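Local atomic coordinates of polyketide biosynthesis cytochrome P450 PksS (Bacillus subtilis, PDB entry 4YZR), a protein that acts as a heme monooxygenase on dihydrobacillaene in the biosynthesis of the antibiotic polyketide bacillaene. Residues A109-P112 and R113-E116; E116-R119 and G120-E123; M158-K162 and E163-Q167. All coordinates share one frame; numbering follows the deposited sequence.

Contact 1: A109-P112 and R113-E116; sequences AFTP and RTIE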
ATOM      1  N   ALA A 109      -1.683  -8.521  16.261  1.00 17.29           N
ATOM      2  CA  ALA A 109      -1.718  -9.260  15.102  1.00 17.37           C
ATOM      3  C   ALA A 109      -0.631  -9.060  14.143  1.00 16.68           C
ATOM      4  O   ALA A 109      -0.366  -9.898  13.198  1.00 17.73           O
ATOM      5  CB  ALA A 109      -3.046  -9.126  14.391  1.00 19.44           C
ATOM      6  N   PHE A 110       0.159  -8.012  14.361  1.00 15.35           N
ATOM      7  CA  PHE A 110       1.238  -7.666  13.415  1.00 19.37           C
ATOM      8  C   PHE A 110       2.556  -7.505  14.119  1.00 17.75           C
ATOM      9  O   PHE A 110       3.467  -6.923  13.518  1.00 20.79           O
ATOM     10  CB  PHE A 110       0.777  -6.417  12.625  1.00 17.10           C
ATOM     11  CG  PHE A 110      -0.326  -6.708  11.643  1.00 16.87           C
ATOM     12  CD1 PHE A 110      -0.050  -7.119  10.350  1.00 18.44           C
ATOM     13  CD2 PHE A 110      -1.611  -6.578  11.996  1.00 16.72           C
ATOM     14  CE1 PHE A 110      -1.056  -7.467   9.528  1.00 18.40           C
ATOM     15  CE2 PHE A 110      -2.705  -6.923  11.215  1.00 20.64           C
ATOM     16  CZ  PHE A 110      -2.419  -7.341   9.916  1.00 19.05           C
ATOM     17  N   THR A 111       2.718  -8.227  15.238  1.00 19.75           N
ATOM     18  CA  THR A 111       4.095  -8.223  15.873  1.00 23.89           C
ATOM     19  C   THR A 111       5.057  -9.109  15.141  1.00 24.60           C
ATOM     20  O   THR A 111       4.645 -10.027  14.370  1.00 23.09           O
ATOM     21  CB  THR A 111       3.951  -8.638  17.284  1.00 28.80           C
ATOM     22  OG1 THR A 111       3.194  -9.863  17.297  1.00 32.71           O
ATOM     23  CG2 THR A 111       3.244  -7.491  18.043  1.00 29.04           C
ATOM     24  N   PRO A 112       6.370  -8.827  15.308  1.00 23.17           N
ATOM     25  CA  PRO A 112       7.347  -9.579  14.511  1.00 20.02           C
ATOM     26  C   PRO A 112       7.258 -11.116  14.514  1.00 24.17           C
ATOM     27  O   PRO A 112       7.284 -11.704  13.415  1.00 22.25           O
ATOM     28  CB  PRO A 112       8.689  -9.088  15.087  1.00 23.75           C
ATOM     29  CG  PRO A 112       8.404  -7.663  15.561  1.00 28.56           C
ATOM     30  CD  PRO A 112       7.010  -7.784  16.155  1.00 28.06           C
ATOM     31  N   ARG A 113       6.942 -11.744  15.617  1.00 20.84           N
ATOM     32  CA  ARG A 113       6.907 -13.195  15.650  1.00 20.71           C
ATOM     33  C   ARG A 113       5.647 -13.648  14.949  1.00 16.18           C
ATOM     34  O   ARG A 113       5.667 -14.684  14.307  1.00 18.38           O
ATOM     35  CB  ARG A 113       6.916 -13.626  17.146  1.00 20.87           C
ATOM     36  CG  ARG A 113       6.809 -15.158  17.317  1.00 22.72           C
ATOM     37  CD  ARG A 113       8.013 -15.903  16.822  1.00 22.77           C
ATOM     38  NE  ARG A 113       8.163 -17.122  17.641  1.00 20.07           N
ATOM     39  CZ  ARG A 113       9.142 -18.024  17.488  1.00 24.74           C
ATOM     40  NH1 ARG A 113      10.125 -17.829  16.588  1.00 25.83           N
ATOM     41  NH2 ARG A 113       9.166 -19.084  18.264  1.00 26.99           N
ATOM     42  N   THR A 114       4.503 -12.995  15.234  1.00 18.43           N
ATOM     43  CA  THR A 114       3.228 -13.410  14.732  1.00 16.06           C
ATOM     44  C   THR A 114       3.349 -13.486  13.175  1.00 14.73           C
ATOM     45  O   THR A 114       2.957 -14.421  12.509  1.00 14.24           O
ATOM     46  CB  THR A 114       2.132 -12.482  15.198  1.00 22.28           C
ATOM     47  OG1 THR A 114       2.048 -12.534  16.649  1.00 26.35           O
ATOM     48  CG2 THR A 114       0.910 -12.900  14.604  1.00 21.64           C
ATOM     49  N   ILE A 115       3.855 -12.400  12.610  1.00 14.96           N
ATOM     50  CA  ILE A 115       3.946 -12.315  11.135  1.00 12.76           C
ATOM     51  C   ILE A 115       5.005 -13.280  10.682  1.00 13.65           C
ATOM     52  O   ILE A 115       4.857 -13.969   9.676  1.00 11.54           O
ATOM     53  CB  ILE A 115       4.248 -10.887  10.688  1.00 14.84           C
ATOM     54  CG1 ILE A 115       3.102 -10.005  10.977  1.00 15.16           C
ATOM     55  CG2 ILE A 115       4.591 -10.833   9.228  1.00 13.72           C
ATOM     56  CD1 ILE A 115       1.880 -10.461  10.461  1.00 14.99           C
ATOM     57  N   GLU A 116       6.155 -13.372  11.362  1.00 13.22           N
ATOM     58  CA  GLU A 116       7.180 -14.274  10.972  1.00 13.32           C
ATOM     59  C   GLU A 116       6.743 -15.703  10.911  1.00 12.66           C
ATOM     60  O   GLU A 116       7.152 -16.485  10.118  1.00 12.51           O
ATOM     61  CB  GLU A 116       8.432 -14.174  11.901  1.00 15.12           C
ATOM     62  CG  GLU A 116       9.570 -14.976  11.392  1.00 17.52           C
ATOM     63  CD  GLU A 116      10.175 -14.547  10.046  1.00 21.02           C
ATOM     64  OE1 GLU A 116      10.059 -13.407   9.592  1.00 23.96           O
ATOM     65  OE2 GLU A 116      10.848 -15.311   9.365  1.00 26.68           O
TER

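Contact 2: E116-R119 and G120-E123; sequences ENLR and GSIE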
ATOM      1  N   GLU A 116       6.155 -13.372  11.362  1.00 13.22           N
ATOM      2  CA  GLU A 116       7.180 -14.274  10.972  1.00 13.32           C
ATOM      3  C   GLU A 116       6.743 -15.703  10.911  1.00 12.66           C
ATOM      4  O   GLU A 116       7.152 -16.485  10.118  1.00 12.51           O
ATOM      5  CB  GLU A 116       8.432 -14.174  11.901  1.00 15.12           C
ATOM      6  CG  GLU A 116       9.570 -14.976  11.392  1.00 17.52           C
ATOM      7  CD  GLU A 116      10.175 -14.547  10.046  1.00 21.02           C
ATOM      8  OE1 GLU A 116      10.059 -13.407   9.592  1.00 23.96           O
ATOM      9  OE2 GLU A 116      10.848 -15.311   9.365  1.00 26.68           O
ATOM     10  N   ASN A 117       5.829 -16.025  11.800  1.00 12.16           N
ATOM     11  CA  ASN A 117       5.200 -17.356  11.860  1.00 12.29           C
ATOM     12  C   ASN A 117       4.442 -17.757  10.601  1.00 12.22           C
ATOM     13  O   ASN A 117       4.225 -18.955  10.335  1.00 13.40           O
ATOM     14  CB  ASN A 117       4.348 -17.579  13.082  1.00 11.45           C
ATOM     15  CG  ASN A 117       5.144 -17.700  14.377  1.00 11.50           C
ATOM     16  OD1 ASN A 117       6.356 -17.941  14.377  1.00 12.50           O
ATOM     17  ND2 ASN A 117       4.449 -17.565  15.481  1.00 11.85           N
ATOM     18  N   LEU A 118       4.123 -16.747   9.770  1.00 10.97           N
ATOM     19  CA  LEU A 118       3.475 -16.990   8.475  1.00 11.77           C
ATOM     20  C   LEU A 118       4.427 -17.380   7.373  1.00 10.87           C
ATOM     21  O   LEU A 118       3.997 -17.783   6.297  1.00 11.01           O
ATOM     22  CB  LEU A 118       2.725 -15.735   7.999  1.00 11.81           C
ATOM     23  CG  LEU A 118       1.677 -15.235   8.995  1.00 11.72           C
ATOM     24  CD1 LEU A 118       1.119 -13.920   8.421  1.00 12.78           C
ATOM     25  CD2 LEU A 118       0.557 -16.252   9.131  1.00 13.28           C
ATOM     26  N   ARG A 119       5.705 -17.355   7.613  1.00 10.48           N
ATOM     27  CA  ARG A 119       6.717 -17.558   6.564  1.00 11.66           C
ATOM     28  C   ARG A 119       6.518 -18.808   5.810  1.00 12.49           C
ATOM     29  O   ARG A 119       6.455 -18.842   4.563  1.00 12.27           O
ATOM     30  CB  ARG A 119       8.153 -17.521   7.160  1.00 12.48           C
ATOM     31  CG  ARG A 119       9.192 -17.944   6.149  1.00 15.48           C
ATOM     32  CD  ARG A 119      10.646 -17.805   6.706  1.00 16.42           C
ATOM     33  NE  ARG A 119      10.932 -16.481   7.117  1.00 20.84           N
ATOM     34  CZ  ARG A 119      11.514 -15.455   6.546  1.00 24.85           C
ATOM     35  NH1 ARG A 119      11.844 -15.462   5.348  1.00 26.21           N
ATOM     36  NH2 ARG A 119      11.656 -14.330   7.247  1.00 30.84           N
ATOM     37  N   GLY A 120       6.378 -19.941   6.488  1.00 13.51           N
ATOM     38  CA  GLY A 120       6.263 -21.216   5.789  1.00 13.07           C
ATOM     39  C   GLY A 120       5.064 -21.266   4.884  1.00 13.17           C
ATOM     40  O   GLY A 120       5.114 -21.740   3.713  1.00 13.69           O
ATOM     41  N   SER A 121       3.951 -20.769   5.305  1.00 14.53           N
ATOM     42  CA  SER A 121       2.732 -20.718   4.494  1.00 13.68           C
ATOM     43  C   SER A 121       2.848 -19.802   3.294  1.00 13.30           C
ATOM     44  O   SER A 121       2.311 -20.140   2.234  1.00 14.30           O
ATOM     45  CB  SER A 121       1.518 -20.273   5.288  1.00 15.34           C
ATOM     46  OG  SER A 121       1.543 -18.953   5.711  1.00 15.64           O
ATOM     47  N   ILE A 122       3.577 -18.700   3.410  1.00 11.88           N
ATOM     48  CA  ILE A 122       3.767 -17.787   2.288  1.00 11.42           C
ATOM     49  C   ILE A 122       4.748 -18.412   1.289  1.00 10.92           C
ATOM     50  O   ILE A 122       4.532 -18.315   0.057  1.00 10.90           O
ATOM     51  CB  ILE A 122       4.206 -16.419   2.762  1.00 10.95           C
ATOM     52  CG1 ILE A 122       3.155 -15.811   3.701  1.00 11.08           C
ATOM     53  CG2 ILE A 122       4.506 -15.519   1.548  1.00 11.01           C
ATOM     54  CD1 ILE A 122       3.602 -14.563   4.386  1.00 12.58           C
ATOM     55  N   GLU A 123       5.773 -19.073   1.773  1.00 11.50           N
ATOM     56  CA  GLU A 123       6.675 -19.793   0.878  1.00 12.01           C
ATOM     57  C   GLU A 123       5.895 -20.829   0.116  1.00 11.65           C
ATOM     58  O   GLU A 123       6.153 -20.990  -1.099  1.00 12.36           O
ATOM     59  CB  GLU A 123       7.783 -20.485   1.733  1.00 13.43           C
ATOM     60  CG  GLU A 123       8.835 -19.491   2.226  1.00 15.30           C
ATOM     61  CD  GLU A 123       9.847 -19.994   3.250  1.00 18.39           C
ATOM     62  OE1 GLU A 123       9.605 -21.042   3.803  1.00 23.29           O
ATOM     63  OE2 GLU A 123      10.790 -19.275   3.547  1.00 26.62           O
TER
HETATM   64  O   HOH W   1       3.310 -20.502   8.182  1.00 17.05           O
HETATM   65  O   HOH W   2       7.056 -20.434   9.296  1.00 25.34           O

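Contact 3: M158-K162 and E163-Q167; sequences MGIPK and EDRSQ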
ATOM      1  N   MET A 158      -7.187 -14.173   7.118  1.00 12.49           N
ATOM      2  CA  MET A 158      -8.524 -13.877   7.549  1.00 14.80           C
ATOM      3  C   MET A 158      -9.424 -15.161   7.663  1.00 14.32           C
ATOM      4  O   MET A 158     -10.613 -15.040   8.032  1.00 18.22           O
ATOM      5  CB  MET A 158      -9.206 -12.927   6.609  1.00 13.11           C
ATOM      6  CG  MET A 158      -8.508 -11.614   6.494  1.00 14.83           C
ATOM      7  SD  MET A 158      -8.629 -10.648   7.993  1.00 19.05           S
ATOM      8  CE  MET A 158      -7.628  -9.213   7.548  1.00 18.10           C
ATOM      9  N   GLY A 159      -8.956 -16.316   7.308  1.00 13.01           N
ATOM     10  CA  GLY A 159      -9.740 -17.528   7.343  1.00 13.68           C
ATOM     11  C   GLY A 159     -10.836 -17.555   6.347  1.00 16.13           C
ATOM     12  O   GLY A 159     -11.920 -18.104   6.639  1.00 17.00           O
ATOM     13  N   ILE A 160     -10.629 -17.009   5.152  1.00 13.75           N
ATOM     14  CA  ILE A 160     -11.674 -17.062   4.114  1.00 14.55           C
ATOM     15  C   ILE A 160     -11.595 -18.488   3.512  1.00 14.24           C
ATOM     16  O   ILE A 160     -10.576 -18.851   2.954  1.00 16.35           O
ATOM     17  CB  ILE A 160     -11.414 -15.992   3.003  1.00 12.72           C
ATOM     18  CG1 ILE A 160     -11.320 -14.590   3.543  1.00 13.96           C
ATOM     19  CG2 ILE A 160     -12.476 -16.035   1.920  1.00 14.38           C
ATOM     20  CD1 ILE A 160     -12.407 -14.172   4.447  1.00 16.38           C
ATOM     21  N   PRO A 161     -12.717 -19.269   3.631  1.00 15.36           N
ATOM     22  CA  PRO A 161     -12.637 -20.635   3.108  1.00 18.05           C
ATOM     23  C   PRO A 161     -12.391 -20.625   1.605  1.00 17.56           C
ATOM     24  O   PRO A 161     -12.870 -19.693   0.899  1.00 16.66           O
ATOM     25  CB  PRO A 161     -14.008 -21.143   3.369  1.00 19.63           C
ATOM     26  CG  PRO A 161     -14.777 -20.217   4.179  1.00 22.89           C
ATOM     27  CD  PRO A 161     -13.963 -18.933   4.273  1.00 17.29           C
ATOM     28  N   LYS A 162     -11.727 -21.620   1.093  1.00 19.81           N
ATOM     29  CA  LYS A 162     -11.406 -21.728  -0.291  1.00 21.54           C
ATOM     30  C   LYS A 162     -12.661 -21.602  -1.190  1.00 20.20           C
ATOM     31  O   LYS A 162     -12.631 -20.918  -2.236  1.00 20.90           O
ATOM     32  CB  LYS A 162     -10.546 -23.019  -0.521  1.00 26.09           C
ATOM     33  CG  LYS A 162      -9.806 -23.204  -1.823  1.00 36.22           C
ATOM     34  CD  LYS A 162      -8.640 -22.235  -2.118  1.00 39.75           C
ATOM     35  CE  LYS A 162      -8.558 -21.861  -3.618  1.00 40.73           C
ATOM     36  NZ  LYS A 162      -9.766 -21.082  -4.064  1.00 36.93           N
ATOM     37  N   GLU A 163     -13.776 -22.145  -0.724  1.00 19.45           N
ATOM     38  CA  GLU A 163     -15.019 -22.050  -1.508  1.00 20.66           C
ATOM     39  C   GLU A 163     -15.600 -20.689  -1.646  1.00 19.48           C
ATOM     40  O   GLU A 163     -16.480 -20.422  -2.465  1.00 21.30           O
ATOM     41  CB  GLU A 163     -16.067 -23.044  -0.976  1.00 22.50           C
ATOM     42  CG  GLU A 163     -16.544 -22.834   0.425  1.00 23.20           C
ATOM     43  CD  GLU A 163     -15.671 -23.512   1.521  1.00 26.27           C
ATOM     44  OE1 GLU A 163     -14.491 -23.936   1.311  1.00 26.14           O
ATOM     45  OE2 GLU A 163     -16.198 -23.608   2.673  1.00 37.39           O
ATOM     46  N   ASP A 164     -15.103 -19.755  -0.847  1.00 16.15           N
ATOM     47  CA  ASP A 164     -15.570 -18.377  -0.831  1.00 13.86           C
ATOM     48  C   ASP A 164     -14.604 -17.338  -1.556  1.00 11.80           C
ATOM     49  O   ASP A 164     -14.983 -16.223  -1.697  1.00 12.76           O
ATOM     50  CB  ASP A 164     -15.745 -17.931   0.600  1.00 14.82           C
ATOM     51  CG  ASP A 164     -16.870 -18.599   1.369  1.00 18.67           C
ATOM     52  OD1 ASP A 164     -17.653 -19.297   0.725  1.00 23.07           O
ATOM     53  OD2 ASP A 164     -16.976 -18.245   2.537  1.00 20.28           O
ATOM     54  N   ARG A 165     -13.496 -17.881  -1.956  1.00 12.65           N
ATOM     55  CA  ARG A 165     -12.435 -16.983  -2.465  1.00 12.48           C
ATOM     56  C   ARG A 165     -12.758 -16.321  -3.796  1.00 14.67           C
ATOM     57  O   ARG A 165     -12.439 -15.145  -3.966  1.00 13.17           O
ATOM     58  CB  ARG A 165     -11.116 -17.620  -2.418  1.00 14.56           C
ATOM     59  CG  ARG A 165     -10.653 -17.752  -0.943  1.00 16.32           C
ATOM     60  CD  ARG A 165      -9.378 -18.492  -0.864  1.00 18.26           C
ATOM     61  NE  ARG A 165      -9.081 -18.950   0.487  1.00 16.72           N
ATOM     62  CZ  ARG A 165      -7.975 -19.531   0.863  1.00 18.51           C
ATOM     63  NH1 ARG A 165      -7.047 -19.916   0.013  1.00 19.24           N
ATOM     64  NH2 ARG A 165      -7.929 -19.854   2.137  1.00 19.30           N
ATOM     65  N   SER A 166     -13.381 -17.047  -4.725  1.00 13.82           N
ATOM     66  CA  SER A 166     -13.710 -16.418  -5.972  1.00 13.50           C
ATOM     67  C   SER A 166     -14.639 -15.275  -5.789  1.00 13.13           C
ATOM     68  O   SER A 166     -14.469 -14.163  -6.378  1.00 14.19           O
ATOM     69  CB  SER A 166     -14.320 -17.432  -6.956  1.00 14.06           C
ATOM     70  OG  SER A 166     -13.365 -18.334  -7.384  1.00 16.72           O
ATOM     71  N   GLN A 167     -15.679 -15.431  -4.938  1.00 11.65           N
ATOM     72  CA  GLN A 167     -16.561 -14.399  -4.622  1.00 11.76           C
ATOM     73  C   GLN A 167     -15.866 -13.225  -3.854  1.00 11.84           C
ATOM     74  O   GLN A 167     -16.153 -12.050  -4.084  1.00 11.78           O
ATOM     75  CB  GLN A 167     -17.770 -14.954  -3.816  1.00 13.10           C
ATOM     76  CG  GLN A 167     -18.749 -13.921  -3.400  1.00 13.72           C
ATOM     77  CD  GLN A 167     -19.465 -13.264  -4.563  1.00 16.04           C
ATOM     78  OE1 GLN A 167     -20.330 -13.920  -5.218  1.00 15.99           O
ATOM     79  NE2 GLN A 167     -19.158 -12.091  -4.894  1.00 17.01           N
TER
HETATM   80  O   HOH W   3     -13.997 -19.943  -4.479  1.00 20.39           O

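Contact 1: A109-P112 and R113-E116
The ring of Phe110 meets Ile115 at a slant: the CD1 methyl of Ile115 lies 3.9 Å from Phe110 CD1. The Phe110 side chain also touches the bound heme and Leu212 of helix 212-218. This apolar contact bridges the start of helix 112-116, a helix N-terminus with Thr111 at the N-cap position and Pro112 opening the first turn. Ile115 can reach back because its CG1 is folded beside its own backbone N (chi1 -68°), which carries CD1 over the incoming loop; CD1 also rests 3.6 Å from Ala109 O. Pro356, Leu357 and Leu360 of helix 355-372 also pack against Ile115.

Two backbone bonds start the helix. Ile115 N donates to Thr111 O over 3.1 Å in an almost straight line (175° at the hydrogen), while Glu116 N reaches Pro112 O at 2.9 Å, less straight and tilted from the carbonyl plane. Glu116 sends its carboxylate away, to Arg119.

The N-cap threonine itself is a worked case of a cap residue whose hydroxyl is used otherwise. Thr111 OG1 makes no capping bond; it is hydrogen-bonded to Gln108 O and also receives a bond from its neighbour one turn on. The two threonine side chains cross there, with the methyl CG2 of Thr114 turned to Ala109 O (3.6 Å) and its hydroxyl OG1 donating to Thr111 OG1 at 3.0 Å.

Contact 2: E116-R119 and G120-E123
Leu118 O is gripped by two donors from the following turn: Ser121 OG at 2.8 Å and Ile122 N at 3.1 Å. The hydroxyl comes from the side, well bent from the carbonyl direction, whereas the amide arrives close to head-on, so the two share one oxygen without competing for the same approach. Ser121 achieves this by holding OG between its backbone N and carbonyl carbon (chi1 68°), which folds the hydroxyl back toward the preceding turn. A second backbone bond, Glu123 N to Arg119 O at 2.9 Å, is nearly straight.

Arg119 points its charge backward. Its guanidinium meets the Glu116 carboxylate at the edge and in plane, forming a salt bridge in which the place of Glu116 OE2 is uncertain; the bond from Arg119 NH2 to Glu116 OE1 is weak. Glu123 approaches the same arginine lower down: its OE2 lies 3.3 Å from Arg119 CG, while Arg119 NH1 and Glu123 OE2 stay 4.3 Å apart and the guanidinium and carboxylate planes are turned 65° to each other. That is an electrostatic neighbourhood and not a second salt bridge.

Two waters take up early amides. One links Asn117 O to Ser121 N; the other accepts from Gly120 N and gives a weak bond to the same oxygen.

Leu118 CB packs on Ile122 CD1 (3.9 Å), and Ile122 also packs on Leu360 and Ile364 of helix 355-372 and on Val153 of helix 148-158. A type I turn over Glu116 to Arg119, running directly into the first turn of helix 119-133, is thus the tight corner joining two consecutive helices of this P450.

Contact 3: M158-K162 and E163-Q167
Arg165 lays one face of its guanidinium over Lys162 CA, its chain extended from CG to NE so that the group spans back across the turn. At the edge of that plane sits Ile160 O, held by two nitrogens of the one side chain: Arg165 NE and Arg165 NH2 are each 2.9 Å from Ile160 O. Arg165 CG meanwhile touches Ile160 CG2 (3.8 Å), and the Lys162 and Arg165 side chains cross at about a right angle, with Lys162 CD 3.5 Å from Arg165 NH1.

The backbone turns tightly beneath. Asp164 N donates to Pro161 O at 2.8 Å, and Arg165 N to Lys162 O at 3.2 Å, both donors standing above the carbonyl planes. A water also bridges Lys162 O and Ser166 N. Asp164 OD2 lies 3.4 Å from Pro161 CG and is hydrogen-bonded to Tyr196 OH of helix 183-206; Tyr196 also packs on Ile160 and Pro161.

Upstream, Gly159 ends helix 148-158 in a Schellman motif. With both bonds converging on a single carbonyl oxygen, the in-plane grip fixes the rotation of the guanidinium, and a cationic side chain here satisfies a loop carbonyl without any carboxylate partner within the turn.

Overall arrangement
The three contacts follow the chain in order, each at a place where loop passes into helix. Contacts 1 and 2 share Glu116 and have centres about 10 Å apart, so helix 112-116 hands over directly to helix 119-133; side chains of both pack on helix 355-372. Contact 3 comes later, between helices 148-158 and 165-175, its centre about 22 Å from that of contact 1 and 19 Å from that of contact 2, and it touches neither. Helix 148-158 nevertheless relates the last two, since it meets Ile122 as well as Ile160 and Arg165. From the heme-touching loop of contact 1, the series leads out to surface corners of the helical P450 fold.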